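Local atomic coordinates of signal recognition particle receptor beta subunit (Mus musculus, PDB entry 2FH5), a protein that binds GTP and, as part of the signal recognition particle receptor, ensures correct targeting of nascent secretory proteins to the endoplasmic reticulum membrane. Residues B[26-31]-B[56-61]; B[89-94]-B[138-143]; B[120-125]-B[131-136]. All coordinates share one frame; numbering follows the deposited sequence.

Interaction 1. Residues B[26-31]-B[56-61]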
loop_
_atom_site.group_PDB
_atom_site.type_symbol
_atom_site.label_atom_id
_atom_site.label_comp_id
_atom_site.label_asym_id
_atom_site.label_seq_id
_atom_site.Cartn_x
_atom_site.Cartn_y
_atom_site.Cartn_z
ATOM N N ARG B 26 1.487 -3.345 9.995
ATOM C CA ARG B 26 2.243 -3.330 11.233
ATOM C C ARG B 26 1.396 -2.901 12.447
ATOM O O ARG B 26 1.590 -3.415 13.548
ATOM C CB ARG B 26 3.411 -2.367 11.094
ATOM C CG ARG B 26 4.579 -2.753 11.906
ATOM C CD ARG B 26 5.447 -3.609 11.051
ATOM N NE ARG B 26 6.022 -4.727 11.783
ATOM C CZ ARG B 26 6.922 -5.551 11.264
ATOM N NH1 ARG B 26 7.345 -5.355 10.015
ATOM N NH2 ARG B 26 7.364 -6.586 11.975
ATOM N N LEU B 27 0.477 -1.954 12.240
ATOM C CA LEU B 27 -0.373 -1.452 13.309
ATOM C C LEU B 27 -1.437 -2.452 13.697
ATOM O O LEU B 27 -1.824 -2.544 14.859
ATOM C CB LEU B 27 -1.066 -0.139 12.897
ATOM C CG LEU B 27 -0.211 1.130 12.941
ATOM C CD1 LEU B 27 -0.913 2.270 12.252
ATOM C CD2 LEU B 27 0.082 1.493 14.376
ATOM N N LEU B 28 -1.907 -3.199 12.712
ATOM C CA LEU B 28 -2.962 -4.171 12.919
ATOM C C LEU B 28 -2.529 -5.585 13.329
ATOM O O LEU B 28 -3.316 -6.313 13.919
ATOM C CB LEU B 28 -3.798 -4.263 11.636
ATOM C CG LEU B 28 -4.592 -3.029 11.217
ATOM C CD1 LEU B 28 -5.084 -3.124 9.763
ATOM C CD2 LEU B 28 -5.750 -2.900 12.176
ATOM N N THR B 29 -1.290 -5.970 13.028
ATOM C CA THR B 29 -0.834 -7.335 13.304
ATOM C C THR B 29 0.527 -7.404 13.963
ATOM O O THR B 29 0.913 -8.458 14.479
ATOM C CB THR B 29 -0.681 -8.166 11.998
ATOM O OG1 THR B 29 0.523 -7.757 11.336
ATOM C CG2 THR B 29 -1.853 -7.955 11.064
ATOM N N GLY B 30 1.274 -6.309 13.885
ATOM C CA GLY B 30 2.607 -6.277 14.459
ATOM C C GLY B 30 3.576 -7.006 13.560
ATOM O O GLY B 30 4.751 -7.122 13.876
ATOM N N GLN B 31 3.098 -7.486 12.417
ATOM C CA GLN B 31 3.966 -8.225 11.511
ATOM C C GLN B 31 4.307 -7.554 10.190
ATOM O O GLN B 31 3.813 -6.479 9.865
ATOM C CB GLN B 31 3.339 -9.573 11.221
ATOM C CG GLN B 31 3.275 -10.485 12.430
ATOM C CD GLN B 31 2.180 -11.506 12.299
ATOM O OE1 GLN B 31 2.068 -12.192 11.279
ATOM N NE2 GLN B 31 1.348 -11.609 13.333
ATOM N N LEU B 56 -10.532 2.922 16.520
ATOM C CA LEU B 56 -10.448 3.832 15.377
ATOM C C LEU B 56 -10.584 2.970 14.105
ATOM O O LEU B 56 -10.320 1.772 14.131
ATOM C CB LEU B 56 -9.086 4.546 15.380
ATOM C CG LEU B 56 -8.766 5.539 16.510
ATOM C CD1 LEU B 56 -7.280 5.882 16.522
ATOM C CD2 LEU B 56 -9.607 6.810 16.312
ATOM N N THR B 57 -11.036 3.551 13.007
ATOM C CA THR B 57 -11.108 2.792 11.767
ATOM C C THR B 57 -9.958 3.249 10.864
ATOM O O THR B 57 -10.019 4.325 10.286
ATOM C CB THR B 57 -12.420 3.020 11.011
ATOM O OG1 THR B 57 -13.484 2.394 11.722
ATOM C CG2 THR B 57 -12.346 2.415 9.608
ATOM N N LEU B 58 -8.896 2.457 10.772
ATOM C CA LEU B 58 -7.787 2.835 9.904
ATOM C C LEU B 58 -8.234 2.594 8.465
ATOM O O LEU B 58 -8.834 1.553 8.166
ATOM C CB LEU B 58 -6.550 1.989 10.205
ATOM C CG LEU B 58 -6.109 1.844 11.666
ATOM C CD1 LEU B 58 -4.762 1.147 11.715
ATOM C CD2 LEU B 58 -5.991 3.206 12.339
ATOM N N ILE B 59 -7.978 3.573 7.597
ATOM C CA ILE B 59 -8.302 3.486 6.174
ATOM C C ILE B 59 -7.038 3.819 5.376
ATOM O O ILE B 59 -6.525 4.943 5.437
ATOM C CB ILE B 59 -9.391 4.476 5.774
ATOM C CG1 ILE B 59 -10.691 4.157 6.510
ATOM C CG2 ILE B 59 -9.603 4.436 4.281
ATOM C CD1 ILE B 59 -11.832 5.114 6.130
ATOM N N ASP B 60 -6.531 2.827 4.650
ATOM C CA ASP B 60 -5.321 2.950 3.839
ATOM C C ASP B 60 -5.723 3.408 2.450
ATOM O O ASP B 60 -6.411 2.684 1.769
ATOM C CB ASP B 60 -4.633 1.568 3.807
ATOM C CG ASP B 60 -3.504 1.449 2.751
ATOM O OD1 ASP B 60 -2.775 2.431 2.503
ATOM O OD2 ASP B 60 -3.336 0.333 2.177
ATOM N N LEU B 61 -5.297 4.593 2.019
ATOM C CA LEU B 61 -5.677 5.094 0.677
ATOM C C LEU B 61 -4.565 4.998 -0.366
ATOM O O LEU B 61 -3.437 5.371 -0.116
ATOM C CB LEU B 61 -6.179 6.554 0.749
ATOM C CG LEU B 61 -7.399 6.860 1.650
ATOM C CD1 LEU B 61 -7.813 8.321 1.534
ATOM C CD2 LEU B 61 -8.572 5.972 1.250
#

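Interaction 2. Residues B[89-94]-B[138-143]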
loop_
_atom_site.group_PDB
_atom_site.type_symbol
_atom_site.label_atom_id
_atom_site.label_comp_id
_atom_site.label_asym_id
_atom_site.label_seq_id
_atom_site.Cartn_x
_atom_site.Cartn_y
_atom_site.Cartn_z
ATOM N N ALA B 89 13.738 8.269 3.102
ATOM C CA ALA B 89 14.968 7.945 2.370
ATOM C C ALA B 89 14.949 8.484 0.949
ATOM O O ALA B 89 15.989 8.783 0.391
ATOM C CB ALA B 89 15.179 6.417 2.341
ATOM N N ALA B 90 13.766 8.590 0.351
ATOM C CA ALA B 90 13.661 9.091 -1.015
ATOM C C ALA B 90 13.219 10.560 -1.024
ATOM O O ALA B 90 13.030 11.163 -2.092
ATOM C CB ALA B 90 12.658 8.243 -1.815
ATOM N N PHE B 91 13.066 11.128 0.166
ATOM C CA PHE B 91 12.607 12.489 0.291
ATOM C C PHE B 91 13.329 13.512 -0.597
ATOM O O PHE B 91 12.675 14.304 -1.283
ATOM C CB PHE B 91 12.663 12.917 1.751
ATOM C CG PHE B 91 12.044 14.243 1.995
ATOM C CD1 PHE B 91 10.675 14.417 1.844
ATOM C CD2 PHE B 91 12.834 15.348 2.285
ATOM C CE1 PHE B 91 10.102 15.675 1.966
ATOM C CE2 PHE B 91 12.265 16.615 2.412
ATOM C CZ PHE B 91 10.897 16.776 2.250
ATOM N N GLN B 92 14.661 13.489 -0.606
ATOM C CA GLN B 92 15.431 14.439 -1.410
ATOM C C GLN B 92 15.006 14.531 -2.879
ATOM O O GLN B 92 14.929 15.632 -3.435
ATOM C CB GLN B 92 16.928 14.120 -1.342
ATOM C CG GLN B 92 17.485 14.130 0.071
ATOM C CD GLN B 92 17.629 15.537 0.666
ATOM O OE1 GLN B 92 16.715 16.373 0.577
ATOM N NE2 GLN B 92 18.782 15.793 1.297
ATOM N N ARG B 93 14.740 13.401 -3.522
ATOM C CA ARG B 93 14.342 13.478 -4.918
ATOM C C ARG B 93 12.850 13.712 -5.104
ATOM O O ARG B 93 12.422 14.298 -6.095
ATOM C CB ARG B 93 14.793 12.226 -5.686
ATOM C CG ARG B 93 14.556 10.895 -4.991
ATOM C CD ARG B 93 14.765 9.720 -5.961
ATOM N NE ARG B 93 13.529 9.335 -6.654
ATOM C CZ ARG B 93 12.770 8.301 -6.298
ATOM N NH1 ARG B 93 13.129 7.548 -5.263
ATOM N NH2 ARG B 93 11.647 8.026 -6.959
ATOM N N GLU B 94 12.059 13.316 -4.116
ATOM C CA GLU B 94 10.608 13.443 -4.215
ATOM C C GLU B 94 9.962 14.675 -3.597
ATOM O O GLU B 94 8.750 14.854 -3.732
ATOM C CB GLU B 94 9.970 12.183 -3.621
ATOM C CG GLU B 94 10.303 10.897 -4.386
ATOM C CD GLU B 94 9.937 9.659 -3.603
ATOM O OE1 GLU B 94 9.391 9.794 -2.482
ATOM O OE2 GLU B 94 10.199 8.548 -4.094
ATOM N N GLN B 138 11.368 21.271 7.703
ATOM C CA GLN B 138 12.002 22.477 7.198
ATOM C C GLN B 138 11.885 22.577 5.675
ATOM O O GLN B 138 11.437 23.603 5.162
ATOM C CB GLN B 138 13.476 22.537 7.632
ATOM C CG GLN B 138 14.328 23.498 6.791
ATOM C CD GLN B 138 15.771 23.640 7.287
ATOM O OE1 GLN B 138 16.365 22.684 7.804
ATOM N NE2 GLN B 138 16.344 24.838 7.112
ATOM N N GLN B 139 12.266 21.524 4.950
ATOM C CA GLN B 139 12.177 21.564 3.492
ATOM C C GLN B 139 10.730 21.637 2.983
ATOM O O GLN B 139 10.454 22.257 1.955
ATOM C CB GLN B 139 12.904 20.369 2.895
ATOM C CG GLN B 139 14.398 20.401 3.169
ATOM C CD GLN B 139 15.047 21.695 2.670
ATOM O OE1 GLN B 139 15.085 21.959 1.456
ATOM N NE2 GLN B 139 15.551 22.518 3.609
ATOM N N LEU B 140 9.793 21.025 3.692
ATOM C CA LEU B 140 8.407 21.119 3.247
ATOM C C LEU B 140 7.846 22.530 3.438
ATOM O O LEU B 140 7.053 22.995 2.612
ATOM C CB LEU B 140 7.526 20.131 3.991
ATOM C CG LEU B 140 7.617 18.725 3.436
ATOM C CD1 LEU B 140 6.973 17.795 4.435
ATOM C CD2 LEU B 140 6.953 18.682 2.047
ATOM N N GLU B 141 8.235 23.206 4.522
ATOM C CA GLU B 141 7.754 24.574 4.748
ATOM C C GLU B 141 8.297 25.471 3.637
ATOM O O GLU B 141 7.554 26.222 3.004
ATOM C CB GLU B 141 8.195 25.090 6.126
ATOM C CG GLU B 141 7.587 24.274 7.251
ATOM C CD GLU B 141 7.847 24.826 8.640
ATOM O OE1 GLU B 141 8.965 25.324 8.895
ATOM O OE2 GLU B 141 6.931 24.737 9.488
ATOM N N LYS B 142 9.596 25.364 3.384
ATOM C CA LYS B 142 10.219 26.158 2.341
ATOM C C LYS B 142 9.516 25.917 0.998
ATOM O O LYS B 142 9.285 26.842 0.231
ATOM C CB LYS B 142 11.705 25.804 2.266
ATOM C CG LYS B 142 12.416 26.275 0.997
ATOM C CD LYS B 142 13.897 25.870 0.992
ATOM C CE LYS B 142 14.587 26.309 -0.310
ATOM N NZ LYS B 142 16.036 25.933 -0.365
ATOM N N GLU B 143 9.150 24.671 0.729
ATOM C CA GLU B 143 8.495 24.307 -0.521
ATOM C C GLU B 143 7.017 24.730 -0.608
ATOM O O GLU B 143 6.545 25.153 -1.651
ATOM C CB GLU B 143 8.615 22.799 -0.716
ATOM C CG GLU B 143 8.271 22.329 -2.104
ATOM C CD GLU B 143 9.336 22.713 -3.111
ATOM O OE1 GLU B 143 10.542 22.478 -2.821
ATOM O OE2 GLU B 143 8.957 23.239 -4.184
#

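Interaction 3. Residues B[120-125]-B[131-136]. With GTP (guanosine-5'-triphosphate), chain D.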
loop_
_atom_site.group_PDB
_atom_site.type_symbol
_atom_site.label_atom_id
_atom_site.label_comp_id
_atom_site.label_asym_id
_atom_site.label_seq_id
_atom_site.Cartn_x
_atom_site.Cartn_y
_atom_site.Cartn_z
ATOM N N ILE B 120 2.401 14.029 10.092
ATOM C CA ILE B 120 3.299 13.817 8.980
ATOM C C ILE B 120 4.248 12.742 9.510
ATOM O O ILE B 120 5.129 13.046 10.315
ATOM C CB ILE B 120 4.131 15.079 8.639
ATOM C CG1 ILE B 120 3.211 16.301 8.486
ATOM C CG2 ILE B 120 4.973 14.805 7.372
ATOM C CD1 ILE B 120 2.292 16.204 7.320
ATOM N N ALA B 121 4.055 11.494 9.078
ATOM C CA ALA B 121 4.885 10.386 9.525
ATOM C C ALA B 121 6.041 10.168 8.577
ATOM O O ALA B 121 5.863 9.680 7.458
ATOM C CB ALA B 121 4.073 9.129 9.635
ATOM N N CYS B 122 7.229 10.535 9.050
ATOM C CA CYS B 122 8.442 10.412 8.289
ATOM C C CYS B 122 8.912 8.966 8.459
ATOM O O CYS B 122 9.632 8.622 9.399
ATOM C CB CYS B 122 9.437 11.445 8.806
ATOM S SG CYS B 122 8.785 13.152 8.634
ATOM N N ASN B 123 8.471 8.135 7.512
ATOM C CA ASN B 123 8.714 6.698 7.497
ATOM C C ASN B 123 10.019 6.244 6.834
ATOM O O ASN B 123 10.739 7.043 6.218
ATOM C CB ASN B 123 7.481 6.050 6.853
ATOM C CG ASN B 123 7.485 4.551 6.937
ATOM O OD1 ASN B 123 7.727 4.009 8.046
ATOM N ND2 ASN B 123 7.216 3.921 5.881
ATOM N N LYS B 124 10.313 4.952 6.976
ATOM C CA LYS B 124 11.529 4.343 6.433
ATOM C C LYS B 124 12.822 4.844 7.104
ATOM O O LYS B 124 13.888 4.895 6.468
ATOM C CB LYS B 124 11.608 4.561 4.916
ATOM C CG LYS B 124 10.398 3.980 4.150
ATOM C CD LYS B 124 10.730 3.511 2.719
ATOM C CE LYS B 124 9.433 3.177 2.007
ATOM N NZ LYS B 124 9.578 3.174 0.525
ATOM N N GLN B 125 12.717 5.214 8.387
ATOM C CA GLN B 125 13.859 5.697 9.169
ATOM C C GLN B 125 14.962 4.636 9.316
ATOM O O GLN B 125 16.137 4.981 9.483
ATOM C CB GLN B 125 13.410 6.161 10.560
ATOM C CG GLN B 125 12.640 7.478 10.584
ATOM C CD GLN B 125 13.437 8.633 9.992
ATOM O OE1 GLN B 125 14.595 8.835 10.341
ATOM N NE2 GLN B 125 12.816 9.394 9.100
ATOM N N LYS B 131 16.318 11.137 5.835
ATOM C CA LYS B 131 16.302 12.498 6.360
ATOM C C LYS B 131 15.439 12.507 7.622
ATOM O O LYS B 131 14.450 11.777 7.718
ATOM C CB LYS B 131 15.718 13.464 5.332
ATOM C CG LYS B 131 16.444 13.471 4.006
ATOM C CD LYS B 131 17.814 14.114 4.101
ATOM C CE LYS B 131 18.934 13.127 3.772
ATOM N NZ LYS B 131 18.732 12.404 2.465
ATOM N N SER B 132 15.817 13.327 8.592
ATOM C CA SER B 132 15.083 13.411 9.844
ATOM C C SER B 132 13.752 14.118 9.652
ATOM O O SER B 132 13.553 14.799 8.643
ATOM C CB SER B 132 15.902 14.194 10.863
ATOM O OG SER B 132 15.920 15.574 10.521
ATOM N N ALA B 133 12.857 13.968 10.627
ATOM C CA ALA B 133 11.553 14.620 10.587
ATOM C C ALA B 133 11.752 16.132 10.713
ATOM O O ALA B 133 10.968 16.927 10.189
ATOM C CB ALA B 133 10.656 14.111 11.705
ATOM N N LYS B 134 12.821 16.529 11.388
ATOM C CA LYS B 134 13.108 17.946 11.552
ATOM C C LYS B 134 13.461 18.530 10.184
ATOM O O LYS B 134 12.895 19.544 9.764
ATOM C CB LYS B 134 14.257 18.119 12.555
ATOM C CG LYS B 134 14.672 19.551 12.859
ATOM C CD LYS B 134 15.575 19.572 14.104
ATOM C CE LYS B 134 16.212 20.934 14.351
ATOM N NZ LYS B 134 17.190 21.308 13.287
ATOM N N LEU B 135 14.375 17.879 9.474
ATOM C CA LEU B 135 14.763 18.355 8.146
ATOM C C LEU B 135 13.620 18.276 7.117
ATOM O O LEU B 135 13.510 19.117 6.215
ATOM C CB LEU B 135 15.959 17.567 7.627
ATOM C CG LEU B 135 16.409 17.921 6.200
ATOM C CD1 LEU B 135 16.775 19.391 6.073
ATOM C CD2 LEU B 135 17.616 17.060 5.855
ATOM N N ILE B 136 12.762 17.274 7.246
ATOM C CA ILE B 136 11.661 17.150 6.303
ATOM C C ILE B 136 10.674 18.295 6.531
ATOM O O ILE B 136 10.155 18.872 5.567
ATOM C CB ILE B 136 10.999 15.755 6.436
ATOM C CG1 ILE B 136 11.903 14.736 5.734
ATOM C CG2 ILE B 136 9.574 15.750 5.859
ATOM C CD1 ILE B 136 11.579 13.312 6.076
HETATM P PG GTP D . 0.891 2.601 -2.691
HETATM O O1G GTP D . 1.431 2.599 -4.038
HETATM O O2G GTP D . -0.055 1.473 -2.436
HETATM O O3G GTP D . 0.246 3.965 -2.364
HETATM O O3B GTP D . 2.294 2.328 -1.725
HETATM P PB GTP D . 2.336 2.218 -0.198
HETATM O O1B GTP D . 2.586 3.558 0.415
HETATM O O2B GTP D . 1.124 1.542 0.412
HETATM O O3A GTP D . 3.670 1.351 -0.046
HETATM P PA GTP D . 3.891 -0.034 0.670
HETATM O O1A GTP D . 3.352 -0.056 1.994
HETATM O O2A GTP D . 3.366 -1.152 -0.187
HETATM O "O5'" GTP D . 5.471 0.034 0.759
HETATM C "C5'" GTP D . 6.211 0.058 -0.449
HETATM C "C4'" GTP D . 7.520 -0.706 -0.255
HETATM O "O4'" GTP D . 8.320 -0.104 0.787
HETATM C "C3'" GTP D . 7.337 -2.160 0.189
HETATM O "O3'" GTP D . 8.308 -3.027 -0.464
HETATM C "C2'" GTP D . 7.543 -2.093 1.675
HETATM O "O2'" GTP D . 7.843 -3.349 2.318
HETATM C "C1'" GTP D . 8.620 -1.020 1.837
HETATM N N9 GTP D . 8.546 -0.269 3.078
HETATM C C8 GTP D . 7.397 0.306 3.632
HETATM N N7 GTP D . 7.694 0.926 4.772
HETATM C C5 GTP D . 9.081 0.754 4.974
HETATM C C6 GTP D . 9.975 1.173 5.977
HETATM O O6 GTP D . 9.769 1.832 6.978
HETATM N N1 GTP D . 11.337 0.793 5.837
HETATM C C2 GTP D . 11.804 0.040 4.775
HETATM N N2 GTP D . 13.123 -0.296 4.730
HETATM N N3 GTP D . 10.935 -0.353 3.806
HETATM C C4 GTP D . 9.595 0.001 3.917
#

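Interaction 1. Residues B[26-31]-B[56-61]
The helix that follows the P-loop in this GTPase fold comes to rest on the central sheet where Leu-27 and Leu-28, near the C-terminal end of helix 20-29, meet Leu-58 of strand 55-60. A single methyl of the strand does the touching. Leu-58 has CG anti to its carbonyl carbon (chi1 -49°), which presents CD1 to the helix. Leu-58 CD1 meets Leu-27 CD1 at 4.0 Å, the two side chains crossing nearly at right angles, and lies 4.1 Å from Leu-27 CB. From the next residue, CD2 of Leu-28 comes to 4.2 Å from the same Leu-58 CD1, but its side chain slides past in the opposite direction. No hydrogen bond joins the segments, so the fit is wholly apolar. Beyond the leucines Gly-30, with positive phi, has left helical geometry, and Thr-29 forms an ST turn, its OG1 accepting from Gln-31 N at 2.8 Å. Further along the strand, Asp-60 OD2 is hydrogen-bonded to Thr-21, a ligand of the magnesium ion. Leu-27 is enclosed by Tyr-46, Phe-12 and residues of helix 204-213, while Leu-28 leans on Ala-44 and on an apolar side chain of the other protein chain. Strand 55-60 itself runs between strands 42-47 and 9-13, pairing antiparallel with the former and parallel with the latter.

Interaction 2. Residues B[89-94]-B[138-143]
Gln-139 and Leu-140 are the two residues of helix 133-150 that receive the aromatic ring of Phe-91, in the first turn of helix 91-110. At Gln-139 it is the base of the side chain that matters: its CB sits in the plane of the ring at the edge, 3.8 Å from Phe-91 CE2. Beyond CG the chain bends (chi2 -56°) and carries the amide away, with its plane 84° from that of the ring, so this glutamine serves the contact through its aliphatic part alone. Leu-140 follows with its branch point, CG lying 4.0 Å from Phe-91 CZ and 4.2 Å from Phe-91 CE1, also at the edge and near the ring plane. The phenyl is thus driven rim first against two consecutive residues of the helix, a reach made possible by a first torsion of -173° that sets CG anti to the backbone N. A leucine in place of Phe-91 would probably stop short of Gln-139 CB and Leu-140 CG, opening a gap between the two helices. One residue further, Glu-141 turns elsewhere, its OE2 accepting from Phe-177 N and Gln-137 NE2, and Glu-143 makes a long, weak ion pair with Lys-96. Leu-140 also packs on Val-98, Ala-99 and Leu-102 of helix 91-110, continuing the seam along that helix. Strand 117-123 follows helix 91-110 in the chain and leads on to helix 133-150, making these two helices successive in the fold.

Interaction 3. Residues B[120-125]-B[131-136]
Cys-122 and Gln-125 face the start of helix 133-150 in two different ways, the thiol as an apolar wedge and the amide as a double donor. The SG of Cys-122 points into the first turn of the helix, 3.7 Å from Ala-133 CB and 3.8 Å from Ile-136 CD1, and is flanked by Ile-136 CG2 as well, so that it is lodged between the two residues. Gln-125 starts out beside the contact, but its chain bends (chi2 -58°) to bring the carboxamide across. NE2 of Gln-125 gives an almost straight bond to Lys-131 O at 3.2 Å (N-H...O 176°), with the acceptor in the amide plane. The same Gln-125 NE2 gives a second bond to Cys-122 O at 3.3 Å, more bent (151°) and arriving from above the plane of that carbonyl. Within segment 131-136 Ser-132 is the N-cap, its OG accepting from Leu-135 N at 3.0 Å. Asn-123, Lys-124, Gln-125 and Asp-126 make up the NKxD guanine-binding motif; Asn-123, directed away from the helix, and Lys-124 both meet the base. Asn-123 ND2 lies 3.2 Å from GTP N7, and the extended methylenes of Lys-124 run over the base, CG reaching 3.4 Å from GTP C6, while its NZ forms a salt bridge with Asp-87. The chemistry implies a fixed glutamine: with two backbone carbonyls to serve, the amide has its rotation set, and it ties the variable position of the guanine motif both to its own strand and to the turn leading into the helix.

Interactions 1 and 2 are buried and apolar, and lie on opposite sides of the chain's centre: the first presses a helix on the sheet, the second joins two helices. Interaction 3, only partly buried, adds one hydrogen bond across the segments to its apolar part, as suits a place where a strand ends at the nucleotide. It shares helix 133-150 with interaction 2, and the two touch directly, Phe-91 CD2 lying 3.6 Å from Ile-136 CG1, so that Phe-91 packs on successive turns of that helix. Interaction 1 reaches the same sheet as interaction 3 but stays about 8 Å away between nearest atoms, and unlike the others it borders the second protein chain.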